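Local structure of lipid A deacylase PagL (2ERV) at residues T16-L21 against R123-S128; A5-G8 against G14-Y17; T38-A43 against E105-A110; L112-A115 against S119-V122. The protein hydrolyses the ester bond at the 3 position of lipid A in the bacterial outer membrane, releasing the primary fatty acyl chain. One frame throughout, in Å; residues are numbered along the deposited sequence.

Contact 1: T16-L21 against R123-S128. With CXE (pentaethylene glycol monodecyl ether), chain G.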
loop_
_atom_site.group_PDB
_atom_site.type_symbol
_atom_site.label_atom_id
_atom_site.label_comp_id
_atom_site.label_asym_id
_atom_site.label_seq_id
_atom_site.Cartn_x
_atom_site.Cartn_y
_atom_site.Cartn_z
ATOM N N THR A 16 3.140 11.739 0.333
ATOM C CA THR A 16 2.613 10.865 -0.673
ATOM C C THR A 16 1.133 10.887 -0.465
ATOM O O THR A 16 0.640 11.095 0.678
ATOM C CB THR A 16 3.066 9.397 -0.471
ATOM O OG1 THR A 16 2.635 8.949 0.829
ATOM C CG2 THR A 16 4.600 9.268 -0.433
ATOM N N TYR A 17 0.398 10.688 -1.544
ATOM C CA TYR A 17 -1.061 10.716 -1.445
ATOM C C TYR A 17 -1.500 9.583 -2.313
ATOM O O TYR A 17 -1.050 9.519 -3.450
ATOM C CB TYR A 17 -1.606 12.044 -2.038
ATOM C CG TYR A 17 -1.102 13.271 -1.330
ATOM C CD1 TYR A 17 -1.714 13.732 -0.156
ATOM C CD2 TYR A 17 0.002 13.963 -1.816
ATOM C CE1 TYR A 17 -1.228 14.870 0.508
ATOM C CE2 TYR A 17 0.489 15.090 -1.177
ATOM C CZ TYR A 17 -0.126 15.532 -0.029
ATOM O OH TYR A 17 0.391 16.635 0.596
ATOM N N ARG A 18 -2.393 8.713 -1.829
ATOM C CA ARG A 18 -2.736 7.510 -2.580
ATOM C C ARG A 18 -4.225 7.309 -2.662
ATOM O O ARG A 18 -4.927 7.396 -1.655
ATOM C CB ARG A 18 -2.095 6.261 -1.941
ATOM C CG ARG A 18 -2.429 4.953 -2.687
ATOM C CD ARG A 18 -1.944 3.769 -1.900
ATOM N NE ARG A 18 -2.389 2.481 -2.442
ATOM C CZ ARG A 18 -1.589 1.556 -2.945
ATOM N NH1 ARG A 18 -0.282 1.770 -3.010
ATOM N NH2 ARG A 18 -2.105 0.393 -3.377
ATOM N N LEU A 19 -4.717 7.024 -3.856
ATOM C CA LEU A 19 -6.138 6.677 -3.994
ATOM C C LEU A 19 -6.161 5.254 -4.478
ATOM O O LEU A 19 -5.329 4.897 -5.307
ATOM C CB LEU A 19 -6.776 7.580 -5.043
ATOM C CG LEU A 19 -7.123 9.008 -4.629
ATOM C CD1 LEU A 19 -7.673 9.751 -5.897
ATOM C CD2 LEU A 19 -8.206 9.021 -3.500
ATOM N N GLY A 20 -7.092 4.441 -3.968
ATOM C CA GLY A 20 -7.019 3.021 -4.211
ATOM C C GLY A 20 -8.382 2.380 -4.406
ATOM O O GLY A 20 -9.407 2.905 -3.982
ATOM N N LEU A 21 -8.386 1.237 -5.069
ATOM C CA LEU A 21 -9.590 0.412 -5.137
ATOM C C LEU A 21 -9.166 -0.979 -4.706
ATOM O O LEU A 21 -8.066 -1.394 -5.067
ATOM C CB LEU A 21 -10.076 0.337 -6.593
ATOM C CG LEU A 21 -10.736 1.587 -7.220
ATOM C CD1 LEU A 21 -10.951 1.414 -8.746
ATOM C CD2 LEU A 21 -12.034 1.865 -6.501
ATOM N N ARG A 123 -0.101 1.904 6.985
ATOM C CA ARG A 123 0.543 1.061 5.974
ATOM C C ARG A 123 2.003 1.506 5.875
ATOM O O ARG A 123 2.293 2.700 5.967
ATOM C CB ARG A 123 -0.130 1.375 4.661
ATOM C CG ARG A 123 -0.257 0.233 3.752
ATOM C CD ARG A 123 -1.623 0.200 3.118
ATOM N NE ARG A 123 -1.941 1.460 2.463
ATOM C CZ ARG A 123 -3.068 1.688 1.820
ATOM N NH1 ARG A 123 -3.939 0.722 1.759
ATOM N NH2 ARG A 123 -3.315 2.875 1.233
ATOM N N ALA A 124 2.915 0.570 5.681
ATOM C CA ALA A 124 4.282 0.938 5.277
ATOM C C ALA A 124 4.526 0.203 3.951
ATOM O O ALA A 124 4.295 -1.007 3.893
ATOM C CB ALA A 124 5.263 0.472 6.347
ATOM N N ILE A 125 4.922 0.925 2.897
ATOM C CA ILE A 125 5.116 0.321 1.587
ATOM C C ILE A 125 6.486 0.702 1.088
ATOM O O ILE A 125 6.902 1.850 1.241
ATOM C CB ILE A 125 4.049 0.787 0.555
ATOM C CG1 ILE A 125 2.633 0.602 1.140
ATOM C CG2 ILE A 125 4.237 0.013 -0.742
ATOM C CD1 ILE A 125 1.521 1.190 0.280
ATOM N N HIS A 126 7.192 -0.279 0.532
ATOM C CA HIS A 126 8.506 -0.030 -0.074
ATOM C C HIS A 126 8.561 -0.432 -1.541
ATOM O O HIS A 126 8.010 -1.467 -1.938
ATOM C CB HIS A 126 9.575 -0.798 0.733
ATOM C CG HIS A 126 10.873 -0.987 0.004
ATOM N ND1 HIS A 126 11.828 0.007 -0.090
ATOM C CD2 HIS A 126 11.389 -2.069 -0.635
ATOM C CE1 HIS A 126 12.872 -0.454 -0.770
ATOM N NE2 HIS A 126 12.619 -1.702 -1.129
ATOM N N TYR A 127 9.238 0.372 -2.345
ATOM C CA TYR A 127 9.309 0.097 -3.765
ATOM C C TYR A 127 10.777 0.027 -4.174
ATOM O O TYR A 127 11.543 0.939 -3.859
ATOM C CB TYR A 127 8.658 1.252 -4.560
ATOM C CG TYR A 127 7.178 1.439 -4.299
ATOM C CD1 TYR A 127 6.228 0.812 -5.115
ATOM C CD2 TYR A 127 6.735 2.253 -3.249
ATOM C CE1 TYR A 127 4.848 0.989 -4.885
ATOM C CE2 TYR A 127 5.354 2.455 -3.027
ATOM C CZ TYR A 127 4.430 1.809 -3.847
ATOM O OH TYR A 127 3.065 1.982 -3.642
ATOM N N SER A 128 11.179 -1.048 -4.851
ATOM C CA SER A 128 12.561 -1.125 -5.398
ATOM C C SER A 128 12.592 -2.204 -6.466
ATOM O O SER A 128 11.593 -2.831 -6.678
ATOM C CB SER A 128 13.625 -1.342 -4.316
ATOM O OG SER A 128 13.341 -2.524 -3.569
HETATM C C4 CXE G . -5.187 2.351 -10.376
HETATM C C5 CXE G . -6.621 2.502 -9.910
HETATM C C6 CXE G . -6.754 3.544 -8.817
HETATM C C7 CXE G . -8.213 3.964 -8.733
HETATM C C8 CXE G . -8.396 5.272 -7.982
HETATM C C9 CXE G . -9.842 5.388 -7.527
HETATM C C10 CXE G . -10.470 6.630 -8.155
HETATM O O11 CXE G . -11.687 6.983 -7.487
HETATM C C12 CXE G . -11.553 8.173 -6.705
HETATM C C13 CXE G . -12.552 9.221 -7.149
HETATM O O14 CXE G . -13.135 9.766 -5.976
HETATM C C15 CXE G . -14.029 10.822 -6.257
HETATM C C16 CXE G . -14.113 11.686 -5.001
HETATM O O HOH W 1 1.634 3.947 -2.429
HETATM O O HOH W 2 -5.348 4.434 -0.708
#

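Contact 2: A5-G8 against G14-Y17. With CXE (pentaethylene glycol monodecyl ether), chain E.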
loop_
_atom_site.group_PDB
_atom_site.type_symbol
_atom_site.label_atom_id
_atom_site.label_comp_id
_atom_site.label_asym_id
_atom_site.label_seq_id
_atom_site.Cartn_x
_atom_site.Cartn_y
_atom_site.Cartn_z
ATOM N N ALA A 5 -8.405 6.158 0.565
ATOM C CA ALA A 5 -7.576 7.354 0.434
ATOM C C ALA A 5 -6.549 7.238 1.519
ATOM O O ALA A 5 -6.878 6.734 2.588
ATOM C CB ALA A 5 -8.423 8.622 0.594
ATOM N N ALA A 6 -5.313 7.657 1.226
ATOM C CA ALA A 6 -4.210 7.553 2.188
ATOM C C ALA A 6 -3.254 8.692 2.011
ATOM O O ALA A 6 -2.839 9.009 0.862
ATOM C CB ALA A 6 -3.483 6.252 2.028
ATOM N N VAL A 7 -2.909 9.312 3.136
ATOM C CA VAL A 7 -1.869 10.342 3.148
ATOM C C VAL A 7 -0.693 9.830 3.921
ATOM O O VAL A 7 -0.850 9.217 4.973
ATOM C CB VAL A 7 -2.389 11.617 3.841
ATOM C CG1 VAL A 7 -1.368 12.759 3.715
ATOM C CG2 VAL A 7 -3.691 12.035 3.223
ATOM N N GLY A 8 0.511 10.141 3.467
ATOM C CA GLY A 8 1.684 9.583 4.121
ATOM C C GLY A 8 2.921 10.381 3.841
ATOM O O GLY A 8 2.843 11.485 3.273
ATOM N N GLY A 14 9.086 13.499 2.364
ATOM C CA GLY A 14 8.213 14.058 1.330
ATOM C C GLY A 14 6.814 13.445 1.467
ATOM O O GLY A 14 6.673 12.325 1.942
ATOM N N MET A 15 5.781 14.153 1.028
ATOM C CA MET A 15 4.359 13.679 1.179
ATOM C C MET A 15 4.035 12.683 0.071
ATOM O O MET A 15 4.609 12.782 -0.992
ATOM C CB MET A 15 3.404 14.862 1.010
ATOM C CG MET A 15 3.482 15.942 2.117
ATOM S SD MET A 15 3.320 15.202 3.768
ATOM C CE MET A 15 1.684 14.452 3.734
ATOM N N THR A 16 3.140 11.739 0.333
ATOM C CA THR A 16 2.613 10.865 -0.673
ATOM C C THR A 16 1.133 10.887 -0.465
ATOM O O THR A 16 0.640 11.095 0.678
ATOM C CB THR A 16 3.066 9.397 -0.471
ATOM O OG1 THR A 16 2.635 8.949 0.829
ATOM C CG2 THR A 16 4.600 9.268 -0.433
ATOM N N TYR A 17 0.398 10.688 -1.544
ATOM C CA TYR A 17 -1.061 10.716 -1.445
ATOM C C TYR A 17 -1.500 9.583 -2.313
ATOM O O TYR A 17 -1.050 9.519 -3.450
ATOM C CB TYR A 17 -1.606 12.044 -2.038
ATOM C CG TYR A 17 -1.102 13.271 -1.330
ATOM C CD1 TYR A 17 -1.714 13.732 -0.156
ATOM C CD2 TYR A 17 0.002 13.963 -1.816
ATOM C CE1 TYR A 17 -1.228 14.870 0.508
ATOM C CE2 TYR A 17 0.489 15.090 -1.177
ATOM C CZ TYR A 17 -0.126 15.532 -0.029
ATOM O OH TYR A 17 0.391 16.635 0.596
HETATM C C10 CXE E . 2.683 14.249 7.710
HETATM O O11 CXE E . 2.225 13.089 7.014
HETATM C C12 CXE E . 2.565 11.907 7.732
HETATM C C13 CXE E . 1.299 11.150 8.123
HETATM O O14 CXE E . 1.595 9.759 8.030
HETATM C C15 CXE E . 1.314 9.026 9.213
HETATM C C16 CXE E . 2.359 7.941 9.363
HETATM O O17 CXE E . 1.691 6.753 9.737
HETATM C C18 CXE E . 2.524 5.875 10.489
HETATM C C19 CXE E . 2.668 4.539 9.776
HETATM O O20 CXE E . 4.033 4.133 9.874
HETATM C C21 CXE E . 4.240 2.890 10.556
HETATM C C22 CXE E . 3.477 1.803 9.821
HETATM O O23 CXE E . 3.861 0.512 10.285
HETATM C C24 CXE E . 2.967 -0.476 9.783
HETATM C C25 CXE E . 2.605 -1.338 10.969
HETATM O O26 CXE E . 2.351 -2.645 10.500
HETATM O O HOH W 3 -0.003 7.694 0.648
#

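Contact 3: T38-A43 against E105-A110. With CA (calcium ion), chain C; CXE (pentaethylene glycol monodecyl ether), chain E.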
loop_
_atom_site.group_PDB
_atom_site.type_symbol
_atom_site.label_atom_id
_atom_site.label_comp_id
_atom_site.label_asym_id
_atom_site.label_seq_id
_atom_site.Cartn_x
_atom_site.Cartn_y
_atom_site.Cartn_z
ATOM N N THR A 38 -7.325 -14.112 5.108
ATOM C CA THR A 38 -8.066 -13.768 3.905
ATOM C C THR A 38 -7.217 -12.846 3.033
ATOM O O THR A 38 -5.983 -12.856 3.172
ATOM C CB THR A 38 -9.478 -13.183 4.274
ATOM O OG1 THR A 38 -10.229 -13.047 3.056
ATOM C CG2 THR A 38 -9.407 -11.768 4.892
ATOM N N GLY A 39 -7.842 -12.070 2.140
ATOM C CA GLY A 39 -7.079 -11.060 1.396
ATOM C C GLY A 39 -7.896 -10.283 0.398
ATOM O O GLY A 39 -9.148 -10.445 0.304
ATOM N N TYR A 40 -7.193 -9.435 -0.354
ATOM C CA TYR A 40 -7.836 -8.612 -1.371
ATOM C C TYR A 40 -6.864 -8.218 -2.470
ATOM O O TYR A 40 -5.629 -8.255 -2.270
ATOM C CB TYR A 40 -8.553 -7.393 -0.770
ATOM C CG TYR A 40 -7.643 -6.411 -0.051
ATOM C CD1 TYR A 40 -7.316 -6.596 1.296
ATOM C CD2 TYR A 40 -7.118 -5.319 -0.716
ATOM C CE1 TYR A 40 -6.490 -5.657 1.979
ATOM C CE2 TYR A 40 -6.292 -4.411 -0.085
ATOM C CZ TYR A 40 -5.977 -4.578 1.251
ATOM O OH TYR A 40 -5.185 -3.639 1.862
ATOM N N TRP A 41 -7.417 -7.863 -3.633
ATOM C CA TRP A 41 -6.590 -7.354 -4.697
ATOM C C TRP A 41 -6.607 -5.859 -4.502
ATOM O O TRP A 41 -7.655 -5.298 -4.316
ATOM C CB TRP A 41 -7.212 -7.651 -6.050
ATOM C CG TRP A 41 -7.291 -9.094 -6.379
ATOM C CD1 TRP A 41 -8.426 -9.874 -6.465
ATOM C CD2 TRP A 41 -6.193 -9.946 -6.688
ATOM N NE1 TRP A 41 -8.083 -11.165 -6.804
ATOM C CE2 TRP A 41 -6.718 -11.232 -6.966
ATOM C CE3 TRP A 41 -4.806 -9.747 -6.799
ATOM C CZ2 TRP A 41 -5.899 -12.317 -7.314
ATOM C CZ3 TRP A 41 -3.995 -10.824 -7.179
ATOM C CH2 TRP A 41 -4.548 -12.089 -7.429
ATOM N N ASP A 42 -5.454 -5.229 -4.583
ATOM C CA ASP A 42 -5.363 -3.801 -4.295
ATOM C C ASP A 42 -4.740 -3.043 -5.501
ATOM O O ASP A 42 -3.604 -3.332 -5.915
ATOM C CB ASP A 42 -4.534 -3.574 -3.031
ATOM C CG ASP A 42 -4.762 -2.190 -2.444
ATOM O OD1 ASP A 42 -5.922 -1.736 -2.440
ATOM O OD2 ASP A 42 -3.878 -1.483 -1.942
ATOM N N ALA A 43 -5.494 -2.096 -6.043
ATOM C CA ALA A 43 -5.020 -1.191 -7.113
ATOM C C ALA A 43 -4.803 0.212 -6.506
ATOM O O ALA A 43 -5.656 0.708 -5.752
ATOM C CB ALA A 43 -6.041 -1.132 -8.247
ATOM N N GLU A 105 6.419 -3.760 -5.272
ATOM C CA GLU A 105 5.788 -3.073 -4.154
ATOM C C GLU A 105 5.726 -4.082 -3.032
ATOM O O GLU A 105 5.079 -5.091 -3.220
ATOM C CB GLU A 105 4.336 -2.729 -4.500
ATOM C CG GLU A 105 3.576 -1.986 -3.392
ATOM C CD GLU A 105 2.140 -1.649 -3.790
ATOM O OE1 GLU A 105 1.403 -2.600 -4.162
ATOM O OE2 GLU A 105 1.750 -0.423 -3.762
ATOM N N ASP A 106 6.410 -3.844 -1.905
ATOM C CA ASP A 106 6.305 -4.695 -0.699
ATOM C C ASP A 106 5.626 -3.900 0.388
ATOM O O ASP A 106 6.036 -2.760 0.652
ATOM C CB ASP A 106 7.704 -5.057 -0.178
ATOM C CG ASP A 106 8.483 -5.945 -1.135
ATOM O OD1 ASP A 106 7.935 -6.931 -1.680
ATOM O OD2 ASP A 106 9.645 -5.679 -1.480
ATOM N N ARG A 107 4.588 -4.465 1.013
ATOM C CA ARG A 107 3.822 -3.681 1.966
ATOM C C ARG A 107 3.439 -4.485 3.200
ATOM O O ARG A 107 3.251 -5.715 3.123
ATOM C CB ARG A 107 2.534 -3.163 1.305
ATOM C CG ARG A 107 1.850 -4.224 0.460
ATOM C CD ARG A 107 0.837 -3.661 -0.501
ATOM N NE ARG A 107 -0.307 -3.138 0.232
ATOM C CZ ARG A 107 -1.347 -2.566 -0.363
ATOM N NH1 ARG A 107 -1.357 -2.396 -1.670
ATOM N NH2 ARG A 107 -2.356 -2.166 0.355
ATOM N N ILE A 108 3.341 -3.786 4.323
ATOM C CA ILE A 108 2.685 -4.307 5.546
ATOM C C ILE A 108 1.751 -3.255 6.088
ATOM O O ILE A 108 1.846 -2.091 5.716
ATOM C CB ILE A 108 3.692 -4.679 6.640
ATOM C CG1 ILE A 108 4.613 -3.499 6.945
ATOM C CG2 ILE A 108 4.517 -5.852 6.209
ATOM C CD1 ILE A 108 5.273 -3.577 8.310
ATOM N N GLY A 109 0.850 -3.638 6.977
ATOM C CA GLY A 109 -0.163 -2.719 7.431
ATOM C C GLY A 109 -0.902 -3.348 8.615
ATOM O O GLY A 109 -0.823 -4.571 8.840
ATOM N N ALA A 110 -1.643 -2.508 9.328
ATOM C CA ALA A 110 -2.481 -2.947 10.434
ATOM C C ALA A 110 -3.618 -1.930 10.575
ATOM O O ALA A 110 -3.453 -0.728 10.239
ATOM C CB ALA A 110 -1.626 -3.012 11.733
HETATM CA CA CA C . 10.728 -7.879 -1.497
HETATM C C10 CXE E . 2.683 14.249 7.710
HETATM O O11 CXE E . 2.225 13.089 7.014
HETATM C C12 CXE E . 2.565 11.907 7.732
HETATM C C13 CXE E . 1.299 11.150 8.123
HETATM O O14 CXE E . 1.595 9.759 8.030
HETATM C C15 CXE E . 1.314 9.026 9.213
HETATM C C16 CXE E . 2.359 7.941 9.363
HETATM O O17 CXE E . 1.691 6.753 9.737
HETATM C C18 CXE E . 2.524 5.875 10.489
HETATM C C19 CXE E . 2.668 4.539 9.776
HETATM O O20 CXE E . 4.033 4.133 9.874
HETATM C C21 CXE E . 4.240 2.890 10.556
HETATM C C22 CXE E . 3.477 1.803 9.821
HETATM O O23 CXE E . 3.861 0.512 10.285
HETATM C C24 CXE E . 2.967 -0.476 9.783
HETATM C C25 CXE E . 2.605 -1.338 10.969
HETATM O O26 CXE E . 2.351 -2.645 10.500
HETATM O O HOH W 4 -1.113 -1.962 -4.881
#

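Contact 4: L112-A115 against S119-V122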
loop_
_atom_site.group_PDB
_atom_site.type_symbol
_atom_site.label_atom_id
_atom_site.label_comp_id
_atom_site.label_asym_id
_atom_site.label_seq_id
_atom_site.Cartn_x
_atom_site.Cartn_y
_atom_site.Cartn_z
ATOM N N LEU A 112 -8.147 -1.289 11.801
ATOM C CA LEU A 112 -9.432 -1.711 12.365
ATOM C C LEU A 112 -10.449 -1.757 11.261
ATOM O O LEU A 112 -10.577 -0.812 10.458
ATOM C CB LEU A 112 -9.904 -0.728 13.443
ATOM C CG LEU A 112 -8.899 -0.445 14.576
ATOM C CD1 LEU A 112 -9.366 0.700 15.554
ATOM C CD2 LEU A 112 -8.601 -1.718 15.323
ATOM N N LYS A 113 -11.183 -2.864 11.206
ATOM C CA LYS A 113 -12.277 -2.910 10.283
ATOM C C LYS A 113 -13.606 -2.822 11.044
ATOM O O LYS A 113 -13.846 -3.614 11.951
ATOM C CB LYS A 113 -12.226 -4.161 9.428
ATOM C CG LYS A 113 -13.547 -4.341 8.622
ATOM C CD LYS A 113 -13.351 -4.401 7.142
ATOM C CE LYS A 113 -14.461 -5.237 6.531
ATOM N NZ LYS A 113 -13.943 -5.935 5.348
ATOM N N PHE A 114 -14.466 -1.899 10.629
ATOM C CA PHE A 114 -15.749 -1.621 11.297
ATOM C C PHE A 114 -16.890 -2.433 10.758
ATOM O O PHE A 114 -16.791 -2.993 9.683
ATOM C CB PHE A 114 -16.059 -0.111 11.246
ATOM C CG PHE A 114 -14.931 0.726 11.808
ATOM C CD1 PHE A 114 -14.616 0.650 13.147
ATOM C CD2 PHE A 114 -14.133 1.498 10.979
ATOM C CE1 PHE A 114 -13.532 1.385 13.686
ATOM C CE2 PHE A 114 -13.050 2.236 11.498
ATOM C CZ PHE A 114 -12.749 2.169 12.858
ATOM N N ALA A 115 -17.990 -2.470 11.513
ATOM C CA ALA A 115 -19.161 -3.278 11.167
ATOM C C ALA A 115 -19.823 -2.827 9.867
ATOM O O ALA A 115 -20.361 -3.653 9.117
ATOM C CB ALA A 115 -20.159 -3.226 12.306
ATOM N N SER A 119 -12.874 0.821 7.013
ATOM C CA SER A 119 -11.682 0.493 7.767
ATOM C C SER A 119 -10.741 1.695 7.824
ATOM O O SER A 119 -10.805 2.596 6.982
ATOM C CB SER A 119 -10.984 -0.803 7.253
ATOM O OG SER A 119 -10.606 -0.673 5.926
ATOM N N VAL A 120 -9.889 1.689 8.828
ATOM C CA VAL A 120 -8.856 2.689 9.014
ATOM C C VAL A 120 -7.581 1.967 9.459
ATOM O O VAL A 120 -7.632 0.952 10.172
ATOM C CB VAL A 120 -9.317 3.726 10.081
ATOM C CG1 VAL A 120 -9.532 3.048 11.446
ATOM C CG2 VAL A 120 -8.339 4.854 10.200
ATOM N N GLY A 121 -6.420 2.494 9.093
ATOM C CA GLY A 121 -5.212 1.770 9.452
ATOM C C GLY A 121 -3.989 2.526 9.050
ATOM O O GLY A 121 -4.098 3.680 8.628
ATOM N N VAL A 122 -2.843 1.897 9.275
ATOM C CA VAL A 122 -1.570 2.389 8.832
ATOM C C VAL A 122 -0.935 1.379 7.869
ATOM O O VAL A 122 -1.209 0.165 7.906
ATOM C CB VAL A 122 -0.612 2.700 10.031
ATOM C CG1 VAL A 122 -1.126 3.961 10.794
ATOM C CG2 VAL A 122 -0.500 1.488 10.963
#

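Contact 1: T16-L21 against R123-S128
Arg18 reaches into the barrel interior and meets Arg123, Ile125 and Tyr127 of strand 119-128. The axes of the short strand segments come no closer than 11.7 Å and cross at 100°. The contact is therefore made by side chains. Arg18 CG lies anti to the backbone N (chi1 180°) and the chain stays extended to NE, which carries the guanidinium inward.

At its tip, Arg18 NH1 lies 3.4 Å from Tyr127 OH, and the hydroxyl sits at the edge of the guanidinium, near its plane. A water bridges the two. It accepts from Arg18 NH1 at 3.0 Å and is hydrogen-bonded to Tyr127 OH at 2.7 Å. Ile125 adds its CD1 methyl, 3.8 Å from Arg18 NH1.

Arg123 has a bent chain that crosses Arg18 at about a right angle. Its NH2 rests 3.5 Å from Arg18 CD, and the two guanidinium planes are turned 53° apart. A second water accepts from Arg123 NH2 at 3.2 Å and donates a weak bond to Arg18 O.

The alternate residues of strand 119-128 face the other way and include catalytic His126 and Ser128. His126 NE2 and Ser128 OG are 2.7 Å apart and hydrogen-bonded, while His126 ND1 bonds to Glu140. Tyr127, between them in sequence, points into the polar interior, where its OH also has a weak hydrogen bond to Glu105.

Arg18 forms salt bridges with Asp42 and Glu105, which probably offset the like charge of Arg123 nearby.

Contact 2: A5-G8 against G14-Y17
Gly8 and Thr16 bond to each other in both directions through their backbones. Gly8 N donates to Thr16 O at 3.0 Å, and Thr16 N donates to Gly8 O at 3.0 Å. Thr16 OG1 packs over the glycine backbone, 3.3 Å from Gly8 C.

The next pair, Val7 with Tyr17, is non-hydrogen-bonded. Their side chains lie side by side, pointing the same way, and Val7 CG1 approaches Tyr17 CE1 to 3.8 Å. Met15, two residues before Tyr17, joins them from the hairpin end. Its CG is anti to the carbonyl carbon (chi1 -67°), and further bends at chi2 and chi3 fold the chain back toward strand 2-9. Met15 CE then reaches Val7 CG1 at 3.5 Å, a rather tight carbon contact. The same methyl lies 3.2 Å from Gly8 O.

These residues belong to the beta hairpin of strands 2-9 and 15-24, which begins the antiparallel barrel of this outer membrane enzyme. Val7 and Tyr17 lie on its exposed face, as suits a barrel wall with apolar groups turned outward. Thr16 lies on the buried face.

Inside, a water is 2.9 Å from Thr16 OG1 and hydrogen-bonded to it. It also donates weakly to Ala6 O. Thr16 OG1 has a further hydrogen bond to Ser141 OG on strand 139-149. On the other side of strand 15-24, just past the end of strand 35-48, Glu49 OE1 accepts from Met15 N. Outside, a bound detergent passes Met15, Gly8 and Val7, with its O11 at 3.6 Å from Met15 CE.

Contact 3: T38-A43 against E105-A110
Arg107 reaches from strand 102-114 to Asp42 on strand 35-48 and holds it with both terminal nitrogens. From CB, the side chain sets out with CG between the backbone N and the carbonyl carbon (chi1 43°). On its way inward it touches Ile125 and Val65 of other strands. A bend at chi3 turns the guanidinium toward the acid. CZ comes to 3.2 Å from Asp42 OD2.

Beyond CZ, Arg107 NH1 donates to Asp42 OD2 at 2.7 Å. Arg107 NH2 donates to the same Asp42 OD2 at 2.8 Å. The oxygen lies in the guanidinium plane for both bonds, but the carboxylate is turned 70° from that plane. NH1 meets the anti lone pair of OD2, while NH2 comes from above the carboxylate plane. NH2 also lies 3.5 Å from Tyr40 OH, whose hydroxyl is hydrogen-bonded to Glu80.

NH1 has a second, long salt bridge to Glu105 OE1 at 3.7 Å on its own strand. A water completes the link across the barrel. It donates to Asp42 O at 3.0 Å and to Glu105 OE1 at 2.7 Å. The neighbour Asp106 belongs to the other side of the wall, where its OD2 binds a calcium ion.

Arg18 is a further salt-bridge partner of Asp42, and Ser22 OG bonds to Asp42 OD1. This buried salt-bridge network ties strand 102-114 to strands 15-24 and 35-48 through the barrel core. With so many donors around it, Asp42 is probably held in its ionised form.

Contact 4: L112-A115 against S119-V122
Ser119 faces Lys113 and Leu112 across the start of the second strand. It forms a non-hydrogen-bonded pair with Lys113, and their CA atoms are 4.3 Å apart. Ser119 CA makes a CA-H...O contact with Leu112 O at 3.2 Å. The side chains leave on the same face of the sheet, with Ser119 CB at 4.2 Å from Lys113 CB. Ser119 also touches Phe145 and Lys147 on strand 139-149.

Val120 comes next and forms the hydrogen-bonded pair with Leu112. Leu112 N donates to Val120 O at 2.8 Å, and Val120 N returns a bond to Leu112 O at 3.1 Å. Val120 CG1 stands between the backbone N and the carbonyl carbon (chi1 62°). There it meets the Phe114 ring, at 3.6 Å from both Phe114 CE2 and Phe114 CZ. The ring reaches toward the partner strand; Leu112 O lies 4.0 Å above the plane of the Phe114 ring, offset toward the rim.

Gly121 carries the strand onward with backbone bonding to Phe145. Val122 then pairs through its backbone with Ala110. Bound detergent molecules touch both Leu112 and Val122, consistent with an outer face of the barrel that meets the membrane.

The two strands run at 174° to each other and are joined by a short turn. This is a beta hairpin linking neighbouring strands of a transmembrane beta barrel.

In the fold
All four contacts lie in one curled antiparallel sheet, the barrel wall. Contacts 2 and 4 are hairpin pairings between neighbouring strands, and their centres are about 18 Å apart. Contacts 1 and 3 instead cross the interior, with centres about 10 Å apart. They touch through Tyr127 and Glu105, and through backbone pairing of His126 with Asp106. Contact 2 shares strand 15-24 with contact 1. Contact 4 uses strand 119-128 of contact 1 and strand 102-114 of contact 3. Along the chain, contact 2 closes first; contacts 3 and 4 follow within the loop closed by contact 1. Thus a hydrogen-bonded wall surrounds a charged core, and catalytic His126 and Ser128 lie on one of its strands.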